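Local coordinates for protein phosphoethanolamine N-methyltransferase 1 (Haemonchus contortus, PDB 4KRG) that probably transfers a methyl group from S-adenosylmethionine to the amine of phosphoethanolamine, an early step of phosphocholine synthesis in this nematode, at residues A[62-67]-A[113-118]; A[123-128]-A[140-145]; A[74-79]-A[103-108]. All coordinates share one frame; numbering follows the deposited sequence.

Contact 1 of 3, residues A[62-67]-A[113-118]; sequences VDIGAG and VHLQMD. With SAH (S-adenosyl-L-homocysteine), chain D.
Ile64 and Leu115 meet tip to tip, CD1 of Ile64 lying 3.7 Å from CD2 of Leu115, where the strand leading into the nucleotide-binding loop of a Rossmann-like, class I methyltransferase is covered by the chain at 113-118. This is the tight end. Leu115 holds CG anti to its amide nitrogen (chi1 -176°), which carries the isobutyl end toward the strand; chi2 then leaves CD2 as the methyl that touches both CG1 and CD1 of the isoleucine. Two residues earlier on the strand, Val62 meets Met117, selenomethionine in this crystal. The flexible selenoether arm of Met117 folds at chi3 (-67°), and Met117 CE, its terminal methyl, lies 3.9 Å from Val62 CG2. Branched residues suit the strand, while the two longer arms bridge the gap to a loop whose backbone stands well off. Leu83 and Trp149 help to enclose Met117, and Phe142 packs on Ile64.

The outer side is loose by contrast: His114, Gln116 and Asp118 turn to solvent and leave the apolar work to Leu115 and Met117. Beyond Ile64 the chain enters Gly65-Ala66-Gly67, the glycine-rich loop of the cofactor site. Both glycines have positive phi, and without side chains they let the ribose come close, with Gly67 CA 3.4 Å from O3' of SAH. The amino group of the homocysteine part, SAH atom N, donates to Gly65 O at 2.9 Å.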
loop_
_atom_site.group_PDB
_atom_site.type_symbol
_atom_site.label_atom_id
_atom_site.label_comp_id
_atom_site.label_asym_id
_atom_site.label_seq_id
_atom_site.Cartn_x
_atom_site.Cartn_y
_atom_site.Cartn_z
ATOM N N VAL A 62 20.119 -2.928 -7.062
ATOM C CA VAL A 62 19.835 -3.879 -8.124
ATOM C C VAL A 62 18.418 -3.647 -8.625
ATOM O O VAL A 62 17.464 -3.687 -7.848
ATOM C CB VAL A 62 20.069 -5.355 -7.700
ATOM C CG1 VAL A 62 19.246 -5.723 -6.481
ATOM C CG2 VAL A 62 19.761 -6.293 -8.859
ATOM N N ASP A 63 18.296 -3.354 -9.918
ATOM C CA ASP A 63 17.000 -3.085 -10.544
ATOM C C ASP A 63 16.631 -4.309 -11.361
ATOM O O ASP A 63 17.179 -4.524 -12.440
ATOM C CB ASP A 63 17.079 -1.829 -11.420
ATOM C CG ASP A 63 15.780 -1.531 -12.167
ATOM O OD1 ASP A 63 14.744 -2.199 -11.929
ATOM O OD2 ASP A 63 15.792 -0.598 -13.002
ATOM N N ILE A 64 15.712 -5.113 -10.833
ATOM C CA ILE A 64 15.384 -6.412 -11.421
ATOM C C ILE A 64 14.097 -6.347 -12.244
ATOM O O ILE A 64 13.052 -5.952 -11.739
ATOM C CB ILE A 64 15.238 -7.473 -10.324
ATOM C CG1 ILE A 64 16.496 -7.493 -9.459
ATOM C CG2 ILE A 64 14.981 -8.843 -10.924
ATOM C CD1 ILE A 64 16.418 -8.454 -8.303
ATOM N N GLY A 65 14.177 -6.751 -13.511
ATOM C CA GLY A 65 13.060 -6.593 -14.429
ATOM C C GLY A 65 13.038 -5.170 -14.949
ATOM O O GLY A 65 11.983 -4.592 -15.193
ATOM N N ALA A 66 14.232 -4.610 -15.119
ATOM C CA ALA A 66 14.411 -3.200 -15.465
ATOM C C ALA A 66 13.946 -2.847 -16.872
ATOM O O ALA A 66 13.751 -1.671 -17.179
ATOM C CB ALA A 66 15.868 -2.814 -15.309
ATOM N N GLY A 67 13.799 -3.855 -17.730
ATOM C CA GLY A 67 13.435 -3.628 -19.121
ATOM C C GLY A 67 14.366 -2.630 -19.795
ATOM O O GLY A 67 15.582 -2.689 -19.616
ATOM N N VAL A 113 14.176 -15.365 -11.367
ATOM C CA VAL A 113 14.069 -16.603 -10.603
ATOM C C VAL A 113 15.437 -17.279 -10.394
ATOM O O VAL A 113 15.663 -17.934 -9.376
ATOM C CB VAL A 113 13.056 -17.557 -11.263
ATOM C CG1 VAL A 113 13.074 -18.925 -10.615
ATOM C CG2 VAL A 113 11.660 -16.952 -11.190
ATOM N N HIS A 114 16.355 -17.076 -11.338
ATOM C CA HIS A 114 17.684 -17.698 -11.288
ATOM C C HIS A 114 18.783 -16.757 -10.827
ATOM O O HIS A 114 19.941 -17.158 -10.742
ATOM C CB HIS A 114 18.068 -18.234 -12.661
ATOM C CG HIS A 114 17.057 -19.149 -13.254
ATOM N ND1 HIS A 114 16.302 -20.024 -12.491
ATOM C CD2 HIS A 114 16.649 -19.332 -14.531
ATOM C CE1 HIS A 114 15.490 -20.698 -13.272
ATOM N NE2 HIS A 114 15.680 -20.302 -14.522
ATOM N N LEU A 115 18.435 -15.504 -10.559
ATOM C CA LEU A 115 19.436 -14.518 -10.169
ATOM C C LEU A 115 20.080 -14.937 -8.852
ATOM O O LEU A 115 19.407 -15.448 -7.958
ATOM C CB LEU A 115 18.809 -13.127 -10.046
ATOM C CG LEU A 115 19.764 -11.973 -9.729
ATOM C CD1 LEU A 115 20.896 -11.953 -10.727
ATOM C CD2 LEU A 115 19.033 -10.634 -9.720
ATOM N N GLN A 116 21.392 -14.762 -8.755
ATOM C CA GLN A 116 22.112 -15.042 -7.521
ATOM C C GLN A 116 23.189 -13.993 -7.304
ATOM O O GLN A 116 23.893 -13.614 -8.233
ATOM C CB GLN A 116 22.739 -16.439 -7.556
ATOM C CG GLN A 116 21.729 -17.573 -7.519
ATOM C CD GLN A 116 22.352 -18.910 -7.179
ATOM O OE1 GLN A 116 22.992 -19.066 -6.137
ATOM N NE2 GLN A 116 22.163 -19.887 -8.055
HETATM N N MSE A 117 23.296 -13.515 -6.071
HETATM C CA MSE A 117 24.310 -12.540 -5.697
HETATM C C MSE A 117 24.741 -12.817 -4.275
HETATM O O MSE A 117 24.047 -13.523 -3.538
HETATM C CB MSE A 117 23.760 -11.120 -5.789
HETATM C CG MSE A 117 23.857 -10.496 -7.157
HETATM SE SE MSE A 117 23.064 -8.732 -7.122
HETATM C CE MSE A 117 21.228 -9.291 -6.809
ATOM N N ASP A 118 25.877 -12.255 -3.881
ATOM C CA ASP A 118 26.390 -12.486 -2.538
ATOM C C ASP A 118 25.441 -11.971 -1.453
ATOM O O ASP A 118 24.591 -11.122 -1.710
ATOM C CB ASP A 118 27.770 -11.848 -2.373
ATOM C CG ASP A 118 28.838 -12.531 -3.206
ATOM O OD1 ASP A 118 28.676 -13.718 -3.564
ATOM O OD2 ASP A 118 29.856 -11.871 -3.492
HETATM N N SAH D . 10.137 -2.465 -14.456
HETATM C CA SAH D . 10.136 -1.796 -15.767
HETATM C CB SAH D . 9.444 -2.744 -16.806
HETATM C CG SAH D . 8.041 -3.189 -16.400
HETATM S SD SAH D . 7.296 -4.466 -17.455
HETATM C C SAH D . 9.460 -0.486 -15.695
HETATM O O SAH D . 8.514 -0.330 -14.938
HETATM O OXT SAH D . 9.641 0.308 -16.592
HETATM C "C5'" SAH D . 8.058 -6.024 -16.928
HETATM C "C4'" SAH D . 9.463 -6.213 -17.110
HETATM O "O4'" SAH D . 9.925 -7.277 -16.235
HETATM C "C3'" SAH D . 9.779 -6.638 -18.488
HETATM O "O3'" SAH D . 10.985 -6.034 -18.896
HETATM C "C2'" SAH D . 9.966 -8.078 -18.386
HETATM O "O2'" SAH D . 10.825 -8.547 -19.387
HETATM C "C1'" SAH D . 10.556 -8.230 -17.034
HETATM N N9 SAH D . 10.384 -9.605 -16.447
HETATM C C8 SAH D . 9.237 -10.243 -16.184
HETATM N N7 SAH D . 9.547 -11.367 -15.535
HETATM C C5 SAH D . 10.870 -11.447 -15.380
HETATM C C6 SAH D . 11.727 -12.390 -14.790
HETATM N N6 SAH D . 11.241 -13.536 -14.206
HETATM N N1 SAH D . 13.049 -12.141 -14.807
HETATM C C2 SAH D . 13.550 -11.043 -15.361
HETATM N N3 SAH D . 12.754 -10.124 -15.934
HETATM C C4 SAH D . 11.420 -10.299 -15.955
#

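Contact 2 of 3, residues A[123-128]-A[140-145]; sequences DLVFTN and IEFLLN. With SAH (S-adenosyl-L-homocysteine), chain D.
Phe142 reaches from the helix toward the strand with CZ foremost, and Thr127 and Val125 come to meet it from the opposite direction. CZ of Phe142 lies 3.8 Å from Thr127 CG2 and 4.1 Å from Val125 CG1, so a single ring carbon receives two methyl groups. The phenyl ring, its CG anti to the amide nitrogen (chi1 171°), is long enough to span the space between helix and strand, and the beta-branched pair offers it methyls held close to the backbone. Thr127 serves two environments: with chi1 at 66° it gives CG2 to the ring, while OG1 has a hydrogen-bonding partner of its own, away from the ring.

The pairing belongs to the parallel part of a Rossmann-like sheet, in which strand 122-126 is followed by helix 136-149 and then by the neighbouring strand 154-161, the beta-alpha-beta crossover of class I methyltransferases. Phe142 also touches Ile64 of the adjoining strand, and Leu143 rests on Ile156 of strand 154-161. Phe126 points away from the helix, to the other face of the sheet, where its ring meets those of His157 and Phe71.

Past the strand the chain turns polar and reaches SAH. Asn128 uses both its backbone and its side chain there: its carbonyl O accepts from the ligand amino group, SAH N, at 2.8 Å, and its ND2 donates to the ligand carboxylate, SAH O, at 2.9 Å. Arg159 NH1 binds OD1 of the same amide, fixing its rotation so that ND2 faces the carboxylate.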
loop_
_atom_site.group_PDB
_atom_site.type_symbol
_atom_site.label_atom_id
_atom_site.label_comp_id
_atom_site.label_asym_id
_atom_site.label_seq_id
_atom_site.Cartn_x
_atom_site.Cartn_y
_atom_site.Cartn_z
ATOM N N ASP A 123 22.108 -2.455 -1.187
ATOM C CA ASP A 123 21.409 -1.628 -0.217
ATOM C C ASP A 123 19.955 -1.439 -0.602
ATOM O O ASP A 123 19.105 -1.221 0.256
ATOM C CB ASP A 123 22.082 -0.264 -0.110
ATOM C CG ASP A 123 23.505 -0.364 0.377
ATOM O OD1 ASP A 123 23.689 -0.765 1.542
ATOM O OD2 ASP A 123 24.438 -0.063 -0.399
ATOM N N LEU A 124 19.681 -1.506 -1.898
ATOM C CA LEU A 124 18.317 -1.391 -2.404
ATOM C C LEU A 124 18.048 -2.463 -3.448
ATOM O O LEU A 124 18.813 -2.616 -4.397
ATOM C CB LEU A 124 18.084 -0.011 -3.023
ATOM C CG LEU A 124 16.727 0.227 -3.706
ATOM C CD1 LEU A 124 15.588 0.175 -2.704
ATOM C CD2 LEU A 124 16.714 1.556 -4.445
ATOM N N VAL A 125 16.977 -3.219 -3.253
ATOM C CA VAL A 125 16.464 -4.096 -4.290
ATOM C C VAL A 125 15.264 -3.377 -4.883
ATOM O O VAL A 125 14.253 -3.181 -4.210
ATOM C CB VAL A 125 16.059 -5.482 -3.724
ATOM C CG1 VAL A 125 15.313 -6.313 -4.772
ATOM C CG2 VAL A 125 17.288 -6.237 -3.247
ATOM N N PHE A 126 15.389 -2.942 -6.131
ATOM C CA PHE A 126 14.336 -2.162 -6.754
ATOM C C PHE A 126 13.598 -2.975 -7.796
ATOM O O PHE A 126 14.208 -3.535 -8.710
ATOM C CB PHE A 126 14.898 -0.907 -7.416
ATOM C CG PHE A 126 13.848 -0.065 -8.085
ATOM C CD1 PHE A 126 13.159 0.906 -7.368
ATOM C CD2 PHE A 126 13.533 -0.252 -9.426
ATOM C CE1 PHE A 126 12.181 1.680 -7.978
ATOM C CE2 PHE A 126 12.549 0.519 -10.040
ATOM C CZ PHE A 126 11.876 1.479 -9.314
ATOM N N THR A 127 12.280 -3.033 -7.667
ATOM C CA THR A 127 11.452 -3.632 -8.692
ATOM C C THR A 127 10.227 -2.758 -8.921
ATOM O O THR A 127 9.854 -1.951 -8.071
ATOM C CB THR A 127 10.996 -5.051 -8.311
ATOM O OG1 THR A 127 10.114 -4.978 -7.187
ATOM C CG2 THR A 127 12.187 -5.948 -7.982
ATOM N N ASN A 128 9.610 -2.928 -10.080
ATOM C CA ASN A 128 8.395 -2.206 -10.432
ATOM C C ASN A 128 7.676 -3.041 -11.485
ATOM O O ASN A 128 8.175 -3.180 -12.601
ATOM C CB ASN A 128 8.737 -0.800 -10.956
ATOM C CG ASN A 128 7.498 0.052 -11.221
ATOM O OD1 ASN A 128 6.949 0.675 -10.309
ATOM N ND2 ASN A 128 7.059 0.084 -12.470
ATOM N N ILE A 140 7.711 -15.814 -3.100
ATOM C CA ILE A 140 8.269 -16.086 -1.782
ATOM C C ILE A 140 9.774 -16.330 -1.892
ATOM O O ILE A 140 10.563 -15.778 -1.121
ATOM C CB ILE A 140 7.571 -17.287 -1.119
ATOM C CG1 ILE A 140 6.091 -16.965 -0.895
ATOM C CG2 ILE A 140 8.237 -17.625 0.197
ATOM C CD1 ILE A 140 5.201 -18.180 -0.720
ATOM N N GLU A 141 10.165 -17.135 -2.874
ATOM C CA GLU A 141 11.571 -17.436 -3.102
ATOM C C GLU A 141 12.345 -16.185 -3.505
ATOM O O GLU A 141 13.479 -15.993 -3.081
ATOM C CB GLU A 141 11.718 -18.553 -4.141
ATOM C CG GLU A 141 11.195 -19.897 -3.641
ATOM C CD GLU A 141 11.330 -21.012 -4.663
ATOM O OE1 GLU A 141 11.266 -22.196 -4.265
ATOM O OE2 GLU A 141 11.487 -20.709 -5.865
ATOM N N PHE A 142 11.728 -15.328 -4.310
ATOM C CA PHE A 142 12.351 -14.061 -4.667
ATOM C C PHE A 142 12.592 -13.204 -3.434
ATOM O O PHE A 142 13.649 -12.594 -3.293
ATOM C CB PHE A 142 11.509 -13.278 -5.678
ATOM C CG PHE A 142 12.001 -11.872 -5.901
ATOM C CD1 PHE A 142 13.081 -11.627 -6.738
ATOM C CD2 PHE A 142 11.406 -10.802 -5.255
ATOM C CE1 PHE A 142 13.548 -10.334 -6.939
ATOM C CE2 PHE A 142 11.866 -9.513 -5.451
ATOM C CZ PHE A 142 12.939 -9.278 -6.296
ATOM N N LEU A 143 11.607 -13.156 -2.541
ATOM C CA LEU A 143 11.691 -12.281 -1.372
ATOM C C LEU A 143 12.685 -12.772 -0.329
ATOM O O LEU A 143 13.305 -11.972 0.367
ATOM C CB LEU A 143 10.314 -12.073 -0.745
ATOM C CG LEU A 143 9.348 -11.256 -1.604
ATOM C CD1 LEU A 143 7.943 -11.318 -1.033
ATOM C CD2 LEU A 143 9.814 -9.812 -1.729
ATOM N N LEU A 144 12.838 -14.086 -0.219
ATOM C CA LEU A 144 13.867 -14.649 0.650
ATOM C C LEU A 144 15.266 -14.407 0.074
ATOM O O LEU A 144 16.233 -14.266 0.816
ATOM C CB LEU A 144 13.623 -16.141 0.900
ATOM C CG LEU A 144 12.408 -16.481 1.780
ATOM C CD1 LEU A 144 12.104 -17.967 1.757
ATOM C CD2 LEU A 144 12.632 -16.023 3.209
ATOM N N ASN A 145 15.366 -14.351 -1.250
ATOM C CA ASN A 145 16.628 -14.019 -1.907
ATOM C C ASN A 145 17.006 -12.555 -1.708
ATOM O O ASN A 145 18.154 -12.239 -1.406
ATOM C CB ASN A 145 16.555 -14.344 -3.396
ATOM C CG ASN A 145 17.172 -15.684 -3.730
ATOM O OD1 ASN A 145 18.183 -16.075 -3.145
ATOM N ND2 ASN A 145 16.565 -16.400 -4.666
HETATM N N SAH D . 10.137 -2.465 -14.456
HETATM C CA SAH D . 10.136 -1.796 -15.767
HETATM C CB SAH D . 9.444 -2.744 -16.806
HETATM C CG SAH D . 8.041 -3.189 -16.400
HETATM S SD SAH D . 7.296 -4.466 -17.455
HETATM C C SAH D . 9.460 -0.486 -15.695
HETATM O O SAH D . 8.514 -0.330 -14.938
HETATM O OXT SAH D . 9.641 0.308 -16.592
HETATM C "C5'" SAH D . 8.058 -6.024 -16.928
HETATM C "C4'" SAH D . 9.463 -6.213 -17.110
HETATM O "O4'" SAH D . 9.925 -7.277 -16.235
HETATM C "C3'" SAH D . 9.779 -6.638 -18.488
HETATM O "O3'" SAH D . 10.985 -6.034 -18.896
HETATM C "C2'" SAH D . 9.966 -8.078 -18.386
HETATM O "O2'" SAH D . 10.825 -8.547 -19.387
HETATM C "C1'" SAH D . 10.556 -8.230 -17.034
HETATM N N9 SAH D . 10.384 -9.605 -16.447
HETATM C C8 SAH D . 9.237 -10.243 -16.184
HETATM N N7 SAH D . 9.547 -11.367 -15.535
HETATM C C5 SAH D . 10.870 -11.447 -15.380
HETATM C C6 SAH D . 11.727 -12.390 -14.790
HETATM N N6 SAH D . 11.241 -13.536 -14.206
HETATM N N1 SAH D . 13.049 -12.141 -14.807
HETATM C C2 SAH D . 13.550 -11.043 -15.361
HETATM N N3 SAH D . 12.754 -10.124 -15.934
HETATM C C4 SAH D . 11.420 -10.299 -15.955
#

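Contact 3 of 3, residues A[74-79]-A[103-108]; sequences VLAETA and GNISYQ
Asn104 turns its amide back onto the helix, where ND2 donates to Ala76 O at 2.9 Å. The bond is fairly straight, 161° at the hydrogen, and it arrives in the carbonyl plane on a lone pair, with the acceptor also close to the plane of the asparagine amide. What brings the group there is a chi1 of 64°, which sets CG between the backbone nitrogen and the carbonyl carbon. A short, rigid amide suits this spot because it can serve backbone groups without a long arm: ND2 also donates to Arg80 O, so two carbonyls fix its orientation.

Ala76 is small enough to admit both neighbours. Its CB lies 3.4 Å from Asn104 OD1 and 3.6 Å from Ile105 CG1. The isoleucine holds CG1 anti to its carbonyl carbon (chi1 -56°), which brings CG1 and CD1 up to that methyl, while its other branch, CG2, sits 3.5 Å above one face of the Tyr107 ring, toward the rim.

Val82 of the adjacent strand 81-86 packs on Ala76 from within the sheet. Helix 70-78 lying against the start of strand 105-109 in this way is an alpha/beta arrangement typical of the Rossmann-like class I methyltransferase domain.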
loop_
_atom_site.group_PDB
_atom_site.type_symbol
_atom_site.label_atom_id
_atom_site.label_comp_id
_atom_site.label_asym_id
_atom_site.label_seq_id
_atom_site.Cartn_x
_atom_site.Cartn_y
_atom_site.Cartn_z
ATOM N N VAL A 74 17.676 6.870 -14.035
ATOM C CA VAL A 74 17.663 7.868 -12.979
ATOM C C VAL A 74 18.299 7.345 -11.689
ATOM O O VAL A 74 18.934 8.103 -10.956
ATOM C CB VAL A 74 16.233 8.397 -12.715
ATOM C CG1 VAL A 74 16.250 9.495 -11.662
ATOM C CG2 VAL A 74 15.615 8.933 -14.003
ATOM N N LEU A 75 18.144 6.051 -11.420
ATOM C CA LEU A 75 18.738 5.444 -10.226
ATOM C C LEU A 75 20.257 5.618 -10.205
ATOM O O LEU A 75 20.838 5.959 -9.179
ATOM C CB LEU A 75 18.381 3.957 -10.124
ATOM C CG LEU A 75 16.924 3.569 -9.826
ATOM C CD1 LEU A 75 16.715 2.073 -10.060
ATOM C CD2 LEU A 75 16.531 3.928 -8.398
ATOM N N ALA A 76 20.888 5.408 -11.355
ATOM C CA ALA A 76 22.340 5.518 -11.465
ATOM C C ALA A 76 22.855 6.956 -11.370
ATOM O O ALA A 76 24.064 7.172 -11.336
ATOM C CB ALA A 76 22.821 4.876 -12.748
ATOM N N GLU A 77 21.959 7.939 -11.342
ATOM C CA GLU A 77 22.379 9.329 -11.166
ATOM C C GLU A 77 22.926 9.570 -9.772
ATOM O O GLU A 77 23.813 10.397 -9.587
ATOM C CB GLU A 77 21.217 10.295 -11.408
ATOM C CG GLU A 77 20.795 10.448 -12.851
ATOM C CD GLU A 77 19.577 11.346 -13.002
ATOM O OE1 GLU A 77 19.200 12.014 -12.013
ATOM O OE2 GLU A 77 18.993 11.379 -14.109
ATOM N N THR A 78 22.382 8.869 -8.781
ATOM C CA THR A 78 22.821 9.086 -7.405
ATOM C C THR A 78 23.398 7.856 -6.698
ATOM O O THR A 78 24.232 7.993 -5.803
ATOM C CB THR A 78 21.723 9.736 -6.553
ATOM O OG1 THR A 78 20.515 8.974 -6.657
ATOM C CG2 THR A 78 21.467 11.157 -7.040
ATOM N N ALA A 79 22.963 6.664 -7.101
ATOM C CA ALA A 79 23.502 5.424 -6.544
ATOM C C ALA A 79 24.968 5.277 -6.930
ATOM O O ALA A 79 25.385 5.747 -7.992
ATOM C CB ALA A 79 22.720 4.229 -7.042
ATOM N N GLY A 103 28.405 5.370 -16.718
ATOM C CA GLY A 103 29.483 4.426 -16.502
ATOM C C GLY A 103 29.404 3.612 -15.225
ATOM O O GLY A 103 30.328 2.857 -14.921
ATOM N N ASN A 104 28.312 3.746 -14.478
ATOM C CA ASN A 104 28.151 3.002 -13.227
ATOM C C ASN A 104 27.009 1.991 -13.260
ATOM O O ASN A 104 26.437 1.655 -12.223
ATOM C CB ASN A 104 27.968 3.944 -12.033
ATOM C CG ASN A 104 26.696 4.782 -12.127
ATOM O OD1 ASN A 104 26.218 5.095 -13.220
ATOM N ND2 ASN A 104 26.149 5.158 -10.972
ATOM N N ILE A 105 26.682 1.511 -14.454
ATOM C CA ILE A 105 25.625 0.523 -14.610
ATOM C C ILE A 105 26.176 -0.786 -15.168
ATOM O O ILE A 105 26.831 -0.800 -16.213
ATOM C CB ILE A 105 24.521 1.016 -15.561
ATOM C CG1 ILE A 105 23.943 2.350 -15.080
ATOM C CG2 ILE A 105 23.418 -0.025 -15.665
ATOM C CD1 ILE A 105 23.056 3.017 -16.101
ATOM N N SER A 106 25.911 -1.881 -14.463
ATOM C CA SER A 106 26.184 -3.211 -14.984
ATOM C C SER A 106 24.887 -3.775 -15.553
ATOM O O SER A 106 23.803 -3.480 -15.040
ATOM C CB SER A 106 26.714 -4.130 -13.879
ATOM O OG SER A 106 28.053 -3.812 -13.529
ATOM N N TYR A 107 25.002 -4.584 -16.605
ATOM C CA TYR A 107 23.838 -5.176 -17.262
ATOM C C TYR A 107 23.851 -6.693 -17.223
ATOM O O TYR A 107 24.891 -7.323 -17.379
ATOM C CB TYR A 107 23.759 -4.725 -18.719
ATOM C CG TYR A 107 23.648 -3.239 -18.872
ATOM C CD1 TYR A 107 22.421 -2.606 -18.754
ATOM C CD2 TYR A 107 24.768 -2.461 -19.122
ATOM C CE1 TYR A 107 22.309 -1.236 -18.885
ATOM C CE2 TYR A 107 24.663 -1.087 -19.260
ATOM C CZ TYR A 107 23.430 -0.487 -19.141
ATOM O OH TYR A 107 23.315 0.872 -19.274
ATOM N N GLN A 108 22.684 -7.291 -17.044
ATOM C CA GLN A 108 22.611 -8.741 -17.098
ATOM C C GLN A 108 21.337 -9.183 -17.782
ATOM O O GLN A 108 20.288 -8.578 -17.592
ATOM C CB GLN A 108 22.696 -9.338 -15.695
ATOM C CG GLN A 108 22.615 -10.846 -15.674
ATOM C CD GLN A 108 23.030 -11.430 -14.354
ATOM O OE1 GLN A 108 24.159 -11.237 -13.897
ATOM N NE2 GLN A 108 22.125 -12.160 -13.732
#

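In the fold
From the N terminus, strand 60-64 opens contact 1 and runs by way of the glycine loop into helix 70-78, where contact 3 begins. The chain passes through strand 81-86 and helix 89-98 before segment 103-108 closes contact 3, a loop nested wholly within that of contact 1, which closes at 113-118. Contact 2 follows in series, a short loop from strand 122-126 to helix 136-149. Strands 60-64 and 122-126 are parallel neighbours, so contacts 1 and 2 adjoin, and both also touch SAH. Leu75 reaches Asp63 and Phe126 from contact 3. Together the three tie two helices and a loop to the parallel strands of the methyltransferase domain.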